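Local coordinates for protein MaoC-like dehydratase (Phytophthora Capsici, PDB 3KH8) that probably catalyses the reversible hydration of enoyl-CoA thioesters, as a MaoC-like lyase related to the hydratase 2 enzymes and built on hot-dog domains, at residues V101-E106 with D228-H233; L60-G65 with Q221-S226; A52-R57 with V89-K94. All coordinates share one frame; numbering follows the deposited sequence.

Interaction 1. Residues V101-E106 with D228-H233; sequences VPFPPE and DYNSLH
Phe103 lays one face of its ring over the side chain of Asn230, its CG anti to the backbone N (chi1 -172°), which swings the ring out over that residue. Asn230 CB sits 3.7 Å from the centroid of the Phe103 ring and close to the ring normal, a CH-pi contact, while the amide beyond it stacks on the same face, the two planes only 18° apart. Asn230 ND2 reaches the far end of the ring, 3.4 Å from Phe103 CE2. On the other face lies CB of Pro104, whose preceding peptide bond is cis, so the phenyl is sandwiched. Asp228 OD1 approaches obliquely, 3.4 Å from Phe103 CD1, and also accepts a hydrogen bond from Asn230 N at 3.2 Å in an Asx turn that holds the carboxylate beside the ring. A second Asx turn, Leu232 N to Asn230 OD1 at 3.0 Å, fixes the rotation of the stacked amide. Toward the start of both segments, Tyr229 CD2 comes within 3.2 Å of Val101 O, and a water bridges Val101 O to Tyr229 N.

The run from Asp228 to His233 fits the hydratase 2 signature, a loop that in relatives contributes to the active site. His233 stacks on His250. The contact joins the loop between helices 91-94 and 106-109 to the one between helices 219-223 and 236-241, and Phe93 of helix 91-94 touches both Pro105 and Asp228.

Interaction 2. Residues L60-G65 with Q221-S226; sequences LMYAVG and QVYRLS
Tyr62 and Tyr223 both hold CG anti to the backbone N, with chi1 at 177° and -179°, and with the helices placed as they are the two phenol side chains run side by side in the same direction. They touch through CE1 of Tyr62 and CE1 of Tyr223, 3.7 Å apart, and a water joins the two hydroxyls at their ends. Ser226 turns its OG to the edge of the Tyr62 ring, near the ring plane and 3.2 Å from Tyr62 CA. That hydroxyl also binds a second water, lodged between the backbones and hydrogen-bonded to Met61 O and Val222 O.

This is where helix 56-65, in the hydratase 2 N-terminal region, meets helix 219-223 and the 3-10 turn after it, in the MaoC-like region of the double hot-dog fold. The backbones come closest at Gly65, whose CA is 4.0 Å from Tyr223 CA; its carbonyl oxygen lies at the edge of the Tyr223 ring. Beside it Val64 CG2 meets Val222 CG1 at 4.0 Å.

At the other end the Met61 chain bends at chi3 (50°) to bring Met61 CE within 3.7 Å of Leu225 CB, the two side chains crossing at about a right angle. Met61 of the second subunit packs against both Met61 and Leu225.

Interaction 3. Residues A52-R57 with V89-K94; sequences ATYNQR and VCLPFK
Leu91 and Lys94, one turn apart on the short helix 91-94, both send their side chains toward strand 48-54, where one packs and the other bonds. The strand belongs to the antiparallel sheet of the hot-dog fold, and one side of the helix faces it. The methyl of Ala52 points at the flank of Leu91, with Ala52 CB 4.0 Å from Leu91 CB and 4.1 Å from Leu91 CD2. Leu91 CD2 also reaches Tyr54 CB, at 4.3 Å. Tyr54 starts toward the helix, but its ring turns away from it, roughly at right angles to the run of the strand, and OH bonds to Asp137 O. The apolar patch made by Ala52 and Leu91 is thus built from a methyl, a leucine branch and the first carbon of a tyrosine.

Lys94 runs toward the backbone rather than into that patch. Its chain is extended as far as CE, and the last methylenes pass in front of the carbonyl oxygen of Thr53, with Lys94 CE 3.5 Å from Thr53 O. Thr53 itself points its side chain away from the helix, and OG1 bonds to Gln96 and Thr142. Where the strand gives way to helix 56-65, Asn55 serves as N-cap. The ammonium of Lys94 has a second hydrogen-bond partner in Ser97 O and a long, weak ion pair with Asp58. At its tip the lysine chain turns at chi4 (-80°), and Lys94 NZ donates to Thr53 O at 2.7 Å, tilted 21° from the carbonyl plane, with a C=O...N angle of 151°.

In the fold
From the N terminus, the chain leaves strand 48-54 through 52-57 and enters helix 56-65, which supplies 60-65. Interaction 3 closes first, when 89-94 returns after a 31-residue, strand-free excursion. Interaction 2 opens inside that loop but closes only at 221-226, so the two cross. Interaction 1 opens at 101-106, in series with interaction 3, and closes at 228-233, just beyond interaction 2, which it therefore also crosses. Interactions 1 and 2 thus tie the hydratase 2 N-terminal region to the MaoC-like region, while interaction 3 stays within the former. Cys90 packs against Tyr62, Tyr223 and Ser226, joining interactions 2 and 3, and all three contacts reach the second subunit.

Interaction 1. Residues V101-E106 with D228-H233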
loop_
_atom_site.group_PDB
_atom_site.type_symbol
_atom_site.label_atom_id
_atom_site.label_comp_id
_atom_site.label_asym_id
_atom_site.label_seq_id
_atom_site.Cartn_x
_atom_site.Cartn_y
_atom_site.Cartn_z
ATOM N N VAL A 101 -9.991 9.156 -1.062
ATOM C CA VAL A 101 -11.121 9.788 -0.378
ATOM C C VAL A 101 -10.662 11.154 0.134
ATOM O O VAL A 101 -9.961 11.231 1.146
ATOM C CB VAL A 101 -11.651 8.916 0.800
ATOM C CG1 VAL A 101 -12.857 9.586 1.483
ATOM C CG2 VAL A 101 -12.016 7.517 0.322
ATOM N N PRO A 102 -11.032 12.239 -0.572
ATOM C CA PRO A 102 -10.639 13.574 -0.111
ATOM C C PRO A 102 -11.109 13.850 1.320
ATOM O O PRO A 102 -12.235 13.507 1.685
ATOM C CB PRO A 102 -11.321 14.506 -1.121
ATOM C CG PRO A 102 -11.388 13.673 -2.375
ATOM C CD PRO A 102 -11.742 12.300 -1.866
ATOM N N PHE A 103 -10.226 14.442 2.119
ATOM C CA PHE A 103 -10.476 14.659 3.542
ATOM C C PHE A 103 -11.184 15.998 3.770
ATOM O O PHE A 103 -10.800 17.000 3.169
ATOM C CB PHE A 103 -9.153 14.616 4.327
ATOM C CG PHE A 103 -9.333 14.638 5.824
ATOM C CD1 PHE A 103 -9.504 13.452 6.537
ATOM C CD2 PHE A 103 -9.338 15.846 6.518
ATOM C CE1 PHE A 103 -9.681 13.471 7.920
ATOM C CE2 PHE A 103 -9.515 15.877 7.898
ATOM C CZ PHE A 103 -9.687 14.688 8.603
ATOM N N PRO A 104 -12.214 16.020 4.644
ATOM C CA PRO A 104 -12.759 14.873 5.377
ATOM C C PRO A 104 -13.845 14.134 4.593
ATOM O O PRO A 104 -14.590 14.769 3.847
ATOM C CB PRO A 104 -13.357 15.513 6.633
ATOM C CG PRO A 104 -13.734 16.903 6.217
ATOM C CD PRO A 104 -12.884 17.281 5.021
ATOM N N PRO A 105 -13.927 12.799 4.752
ATOM C CA PRO A 105 -14.986 11.991 4.136
ATOM C C PRO A 105 -16.381 12.465 4.553
ATOM O O PRO A 105 -16.566 12.907 5.691
ATOM C CB PRO A 105 -14.728 10.591 4.697
ATOM C CG PRO A 105 -13.298 10.580 5.060
ATOM C CD PRO A 105 -12.946 11.967 5.472
ATOM N N GLU A 106 -17.349 12.368 3.641
ATOM C CA GLU A 106 -18.720 12.818 3.910
ATOM C C GLU A 106 -19.312 12.127 5.141
ATOM O O GLU A 106 -20.130 12.703 5.859
ATOM C CB GLU A 106 -19.627 12.616 2.684
ATOM C CG GLU A 106 -20.022 11.170 2.402
ATOM C CD GLU A 106 -21.054 11.028 1.291
ATOM O OE1 GLU A 106 -21.987 11.858 1.205
ATOM O OE2 GLU A 106 -20.934 10.068 0.505
ATOM N N ASP A 228 -7.637 7.566 5.133
ATOM C CA ASP A 228 -7.429 8.883 5.746
ATOM C C ASP A 228 -6.371 9.703 5.004
ATOM O O ASP A 228 -5.174 9.589 5.274
ATOM C CB ASP A 228 -7.091 8.749 7.241
ATOM C CG ASP A 228 -7.004 10.098 7.957
ATOM O OD1 ASP A 228 -7.087 11.158 7.296
ATOM O OD2 ASP A 228 -6.846 10.097 9.197
ATOM N N TYR A 229 -6.845 10.555 4.093
ATOM C CA TYR A 229 -5.981 11.322 3.195
ATOM C C TYR A 229 -5.678 12.746 3.683
ATOM O O TYR A 229 -5.122 13.559 2.939
ATOM C CB TYR A 229 -6.562 11.322 1.767
ATOM C CG TYR A 229 -6.577 9.947 1.129
ATOM C CD1 TYR A 229 -5.552 9.543 0.270
ATOM C CD2 TYR A 229 -7.602 9.037 1.400
ATOM C CE1 TYR A 229 -5.559 8.273 -0.310
ATOM C CE2 TYR A 229 -7.612 7.771 0.833
ATOM C CZ TYR A 229 -6.591 7.396 -0.021
ATOM O OH TYR A 229 -6.604 6.137 -0.583
ATOM N N ASN A 230 -6.020 13.021 4.941
ATOM C CA ASN A 230 -5.673 14.278 5.617
ATOM C C ASN A 230 -4.264 14.762 5.273
ATOM O O ASN A 230 -3.279 14.041 5.476
ATOM C CB ASN A 230 -5.821 14.102 7.139
ATOM C CG ASN A 230 -5.822 15.427 7.904
ATOM O OD1 ASN A 230 -5.351 16.456 7.413
ATOM N ND2 ASN A 230 -6.352 15.395 9.121
ATOM N N SER A 231 -4.176 15.990 4.759
ATOM C CA SER A 231 -2.902 16.590 4.349
ATOM C C SER A 231 -1.904 16.746 5.499
ATOM O O SER A 231 -0.701 16.854 5.268
ATOM C CB SER A 231 -3.137 17.947 3.671
ATOM O OG SER A 231 -3.804 18.840 4.547
ATOM N N LEU A 232 -2.411 16.741 6.730
ATOM C CA LEU A 232 -1.587 16.824 7.938
ATOM C C LEU A 232 -0.497 15.745 7.969
ATOM O O LEU A 232 0.597 15.970 8.493
ATOM C CB LEU A 232 -2.477 16.732 9.190
ATOM C CG LEU A 232 -1.845 16.775 10.592
ATOM C CD1 LEU A 232 -1.132 18.096 10.853
ATOM C CD2 LEU A 232 -2.882 16.500 11.674
ATOM N N HIS A 233 -0.786 14.586 7.383
ATOM C CA HIS A 233 0.128 13.445 7.459
ATOM C C HIS A 233 1.100 13.317 6.281
ATOM O O HIS A 233 1.907 12.383 6.234
ATOM C CB HIS A 233 -0.669 12.150 7.659
ATOM C CG HIS A 233 -1.658 12.227 8.780
ATOM N ND1 HIS A 233 -1.280 12.416 10.092
ATOM C CD2 HIS A 233 -3.010 12.165 8.785
ATOM C CE1 HIS A 233 -2.356 12.455 10.857
ATOM N NE2 HIS A 233 -3.418 12.303 10.090
HETATM O O HOH W 1 -9.809 10.888 3.914
#

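Interaction 2. Residues L60-G65 with Q221-S226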
loop_
_atom_site.group_PDB
_atom_site.type_symbol
_atom_site.label_atom_id
_atom_site.label_comp_id
_atom_site.label_asym_id
_atom_site.label_seq_id
_atom_site.Cartn_x
_atom_site.Cartn_y
_atom_site.Cartn_z
ATOM N N LEU A 60 -5.065 -6.245 2.523
ATOM C CA LEU A 60 -3.617 -6.302 2.308
ATOM C C LEU A 60 -2.974 -4.919 2.395
ATOM O O LEU A 60 -1.925 -4.760 3.020
ATOM C CB LEU A 60 -3.291 -6.961 0.958
ATOM C CG LEU A 60 -3.808 -8.390 0.716
ATOM C CD1 LEU A 60 -3.469 -8.885 -0.688
ATOM C CD2 LEU A 60 -3.252 -9.357 1.747
ATOM N N MET A 61 -3.614 -3.927 1.775
ATOM C CA MET A 61 -3.120 -2.547 1.781
ATOM C C MET A 61 -3.069 -1.965 3.192
ATOM O O MET A 61 -2.149 -1.215 3.530
ATOM C CB MET A 61 -3.994 -1.661 0.889
ATOM C CG MET A 61 -3.944 -2.019 -0.603
ATOM S SD MET A 61 -5.029 -0.984 -1.617
ATOM C CE MET A 61 -4.553 0.647 -1.048
ATOM N N TYR A 62 -4.070 -2.304 3.999
ATOM C CA TYR A 62 -4.102 -1.908 5.405
ATOM C C TYR A 62 -2.990 -2.580 6.210
ATOM O O TYR A 62 -2.288 -1.915 6.976
ATOM C CB TYR A 62 -5.470 -2.215 6.033
ATOM C CG TYR A 62 -5.521 -1.896 7.515
ATOM C CD1 TYR A 62 -5.540 -0.571 7.962
ATOM C CD2 TYR A 62 -5.526 -2.916 8.471
ATOM C CE1 TYR A 62 -5.576 -0.266 9.326
ATOM C CE2 TYR A 62 -5.560 -2.619 9.847
ATOM C CZ TYR A 62 -5.583 -1.292 10.259
ATOM O OH TYR A 62 -5.616 -0.978 11.602
ATOM N N ALA A 63 -2.839 -3.893 6.040
ATOM C CA ALA A 63 -1.806 -4.652 6.749
ATOM C C ALA A 63 -0.413 -4.070 6.502
ATOM O O ALA A 63 0.338 -3.841 7.454
ATOM C CB ALA A 63 -1.853 -6.129 6.361
ATOM N N VAL A 64 -0.079 -3.804 5.237
ATOM C CA VAL A 64 1.218 -3.188 4.921
ATOM C C VAL A 64 1.288 -1.736 5.424
ATOM O O VAL A 64 2.350 -1.269 5.836
ATOM C CB VAL A 64 1.635 -3.309 3.404
ATOM C CG1 VAL A 64 1.554 -4.757 2.920
ATOM C CG2 VAL A 64 0.820 -2.395 2.505
ATOM N N GLY A 65 0.142 -1.054 5.426
ATOM C CA GLY A 65 0.040 0.314 5.931
ATOM C C GLY A 65 0.414 0.433 7.401
ATOM O O GLY A 65 1.021 1.419 7.807
ATOM N N GLN A 221 2.565 7.762 4.037
ATOM C CA GLN A 221 2.273 7.738 2.595
ATOM C C GLN A 221 1.588 6.436 2.195
ATOM O O GLN A 221 0.792 6.408 1.248
ATOM C CB GLN A 221 3.548 7.919 1.767
ATOM C CG GLN A 221 4.307 9.228 2.006
ATOM C CD GLN A 221 5.422 9.440 0.994
ATOM O OE1 GLN A 221 5.799 8.519 0.271
ATOM N NE2 GLN A 221 5.954 10.659 0.937
ATOM N N VAL A 222 1.904 5.363 2.919
ATOM C CA VAL A 222 1.298 4.054 2.664
ATOM C C VAL A 222 0.013 3.898 3.477
ATOM O O VAL A 222 -1.015 3.474 2.944
ATOM C CB VAL A 222 2.279 2.882 2.976
ATOM C CG1 VAL A 222 1.672 1.539 2.563
ATOM C CG2 VAL A 222 3.604 3.091 2.258
ATOM N N TYR A 223 0.068 4.254 4.760
ATOM C CA TYR A 223 -1.101 4.104 5.638
ATOM C C TYR A 223 -2.327 4.892 5.162
ATOM O O TYR A 223 -3.456 4.410 5.274
ATOM C CB TYR A 223 -0.777 4.439 7.105
ATOM C CG TYR A 223 -1.988 4.249 7.988
ATOM C CD1 TYR A 223 -2.365 2.979 8.419
ATOM C CD2 TYR A 223 -2.792 5.331 8.343
ATOM C CE1 TYR A 223 -3.498 2.794 9.200
ATOM C CE2 TYR A 223 -3.935 5.153 9.121
ATOM C CZ TYR A 223 -4.274 3.885 9.547
ATOM O OH TYR A 223 -5.391 3.696 10.311
ATOM N N ARG A 224 -2.111 6.090 4.623
ATOM C CA ARG A 224 -3.224 6.940 4.161
ATOM C C ARG A 224 -4.097 6.283 3.082
ATOM O O ARG A 224 -5.257 6.669 2.882
ATOM C CB ARG A 224 -2.722 8.313 3.697
ATOM C CG ARG A 224 -1.845 8.319 2.446
ATOM C CD ARG A 224 -1.055 9.628 2.353
ATOM N NE ARG A 224 -1.926 10.795 2.181
ATOM C CZ ARG A 224 -2.404 11.213 1.010
ATOM N NH1 ARG A 224 -2.090 10.568 -0.111
ATOM N NH2 ARG A 224 -3.190 12.287 0.957
ATOM N N LEU A 225 -3.539 5.280 2.405
ATOM C CA LEU A 225 -4.231 4.605 1.310
ATOM C C LEU A 225 -5.378 3.723 1.804
ATOM O O LEU A 225 -6.164 3.213 1.007
ATOM C CB LEU A 225 -3.237 3.823 0.432
ATOM C CG LEU A 225 -2.065 4.648 -0.136
ATOM C CD1 LEU A 225 -1.153 3.831 -1.047
ATOM C CD2 LEU A 225 -2.560 5.878 -0.862
ATOM N N SER A 226 -5.478 3.565 3.122
ATOM C CA SER A 226 -6.588 2.841 3.735
ATOM C C SER A 226 -7.789 3.741 4.058
ATOM O O SER A 226 -8.791 3.267 4.596
ATOM C CB SER A 226 -6.114 2.079 4.981
ATOM O OG SER A 226 -5.308 0.971 4.609
HETATM O O HOH W 2 -2.584 1.477 4.006
HETATM O O HOH W 3 -5.456 1.732 12.075
#

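Interaction 3. Residues A52-R57 with V89-K94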
loop_
_atom_site.group_PDB
_atom_site.type_symbol
_atom_site.label_atom_id
_atom_site.label_comp_id
_atom_site.label_asym_id
_atom_site.label_seq_id
_atom_site.Cartn_x
_atom_site.Cartn_y
_atom_site.Cartn_z
ATOM N N ALA A 52 -20.513 0.576 3.933
ATOM C CA ALA A 52 -19.068 0.444 3.788
ATOM C C ALA A 52 -18.740 -0.873 3.103
ATOM O O ALA A 52 -19.341 -1.911 3.398
ATOM C CB ALA A 52 -18.376 0.536 5.141
ATOM N N THR A 53 -17.787 -0.817 2.181
ATOM C CA THR A 53 -17.382 -1.980 1.404
ATOM C C THR A 53 -15.862 -2.044 1.348
ATOM O O THR A 53 -15.197 -1.025 1.161
ATOM C CB THR A 53 -17.989 -1.922 -0.023
ATOM O OG1 THR A 53 -19.419 -1.968 0.073
ATOM C CG2 THR A 53 -17.513 -3.088 -0.889
ATOM N N TYR A 54 -15.327 -3.244 1.543
ATOM C CA TYR A 54 -13.895 -3.503 1.430
ATOM C C TYR A 54 -13.714 -4.777 0.615
ATOM O O TYR A 54 -14.569 -5.667 0.651
ATOM C CB TYR A 54 -13.264 -3.685 2.824
ATOM C CG TYR A 54 -13.758 -4.923 3.546
ATOM C CD1 TYR A 54 -13.038 -6.122 3.501
ATOM C CD2 TYR A 54 -14.962 -4.906 4.249
ATOM C CE1 TYR A 54 -13.501 -7.260 4.143
ATOM C CE2 TYR A 54 -15.431 -6.039 4.895
ATOM C CZ TYR A 54 -14.703 -7.210 4.836
ATOM O OH TYR A 54 -15.180 -8.332 5.474
ATOM N N ASN A 55 -12.609 -4.864 -0.122
ATOM C CA ASN A 55 -12.222 -6.131 -0.742
ATOM C C ASN A 55 -10.941 -6.687 -0.119
ATOM O O ASN A 55 -10.366 -6.060 0.776
ATOM C CB ASN A 55 -12.157 -6.034 -2.284
ATOM C CG ASN A 55 -11.130 -5.024 -2.796
ATOM O OD1 ASN A 55 -10.091 -4.788 -2.180
ATOM N ND2 ASN A 55 -11.419 -4.439 -3.957
ATOM N N GLN A 56 -10.514 -7.869 -0.566
ATOM C CA GLN A 56 -9.286 -8.488 -0.068
ATOM C C GLN A 56 -8.079 -7.571 -0.196
ATOM O O GLN A 56 -7.269 -7.468 0.726
ATOM C CB GLN A 56 -8.984 -9.780 -0.819
ATOM C CG GLN A 56 -9.728 -10.975 -0.319
ATOM C CD GLN A 56 -9.008 -12.261 -0.636
ATOM O OE1 GLN A 56 -8.384 -12.393 -1.693
ATOM N NE2 GLN A 56 -9.079 -13.216 0.282
ATOM N N ARG A 57 -7.957 -6.923 -1.350
ATOM C CA ARG A 57 -6.839 -6.023 -1.615
ATOM C C ARG A 57 -6.775 -4.879 -0.593
ATOM O O ARG A 57 -5.687 -4.504 -0.159
ATOM C CB ARG A 57 -6.919 -5.492 -3.048
ATOM C CG ARG A 57 -5.783 -4.577 -3.471
ATOM C CD ARG A 57 -5.904 -4.274 -4.948
ATOM N NE ARG A 57 -4.893 -3.340 -5.428
ATOM C CZ ARG A 57 -5.163 -2.121 -5.885
ATOM N NH1 ARG A 57 -6.420 -1.687 -5.924
ATOM N NH2 ARG A 57 -4.184 -1.336 -6.317
ATOM N N VAL A 89 -11.772 0.422 11.889
ATOM C CA VAL A 89 -11.559 1.864 12.117
ATOM C C VAL A 89 -11.407 2.673 10.826
ATOM O O VAL A 89 -11.631 3.885 10.821
ATOM C CB VAL A 89 -10.344 2.183 13.050
ATOM C CG1 VAL A 89 -10.497 1.483 14.382
ATOM C CG2 VAL A 89 -9.000 1.835 12.389
ATOM N N CYS A 90 -11.011 2.002 9.746
ATOM C CA CYS A 90 -10.826 2.659 8.455
ATOM C C CYS A 90 -12.129 2.848 7.691
ATOM O O CYS A 90 -12.222 3.727 6.841
ATOM C CB CYS A 90 -9.837 1.866 7.591
ATOM S SG CYS A 90 -8.163 1.923 8.225
ATOM N N LEU A 91 -13.127 2.021 7.995
ATOM C CA LEU A 91 -14.371 1.983 7.209
ATOM C C LEU A 91 -15.194 3.285 7.194
ATOM O O LEU A 91 -15.771 3.622 6.153
ATOM C CB LEU A 91 -15.230 0.768 7.586
ATOM C CG LEU A 91 -14.640 -0.613 7.269
ATOM C CD1 LEU A 91 -15.439 -1.716 7.946
ATOM C CD2 LEU A 91 -14.536 -0.864 5.755
ATOM N N PRO A 92 -15.244 4.024 8.325
ATOM C CA PRO A 92 -15.900 5.337 8.286
ATOM C C PRO A 92 -15.210 6.356 7.374
ATOM O O PRO A 92 -15.858 7.290 6.907
ATOM C CB PRO A 92 -15.834 5.807 9.745
ATOM C CG PRO A 92 -15.731 4.563 10.533
ATOM C CD PRO A 92 -14.875 3.657 9.706
ATOM N N PHE A 93 -13.911 6.186 7.132
ATOM C CA PHE A 93 -13.197 7.026 6.170
ATOM C C PHE A 93 -13.489 6.559 4.738
ATOM O O PHE A 93 -13.773 7.363 3.845
ATOM C CB PHE A 93 -11.684 6.967 6.402
ATOM C CG PHE A 93 -11.235 7.537 7.722
ATOM C CD1 PHE A 93 -10.857 8.873 7.822
ATOM C CD2 PHE A 93 -11.162 6.732 8.856
ATOM C CE1 PHE A 93 -10.427 9.405 9.040
ATOM C CE2 PHE A 93 -10.735 7.256 10.083
ATOM C CZ PHE A 93 -10.370 8.594 10.172
ATOM N N LYS A 94 -13.409 5.248 4.544
ATOM C CA LYS A 94 -13.448 4.632 3.218
ATOM C C LYS A 94 -14.842 4.626 2.586
ATOM O O LYS A 94 -14.984 4.843 1.375
ATOM C CB LYS A 94 -12.914 3.200 3.308
ATOM C CG LYS A 94 -12.574 2.573 1.970
ATOM C CD LYS A 94 -12.400 1.077 2.105
ATOM C CE LYS A 94 -12.029 0.462 0.775
ATOM N NZ LYS A 94 -13.218 0.281 -0.103
#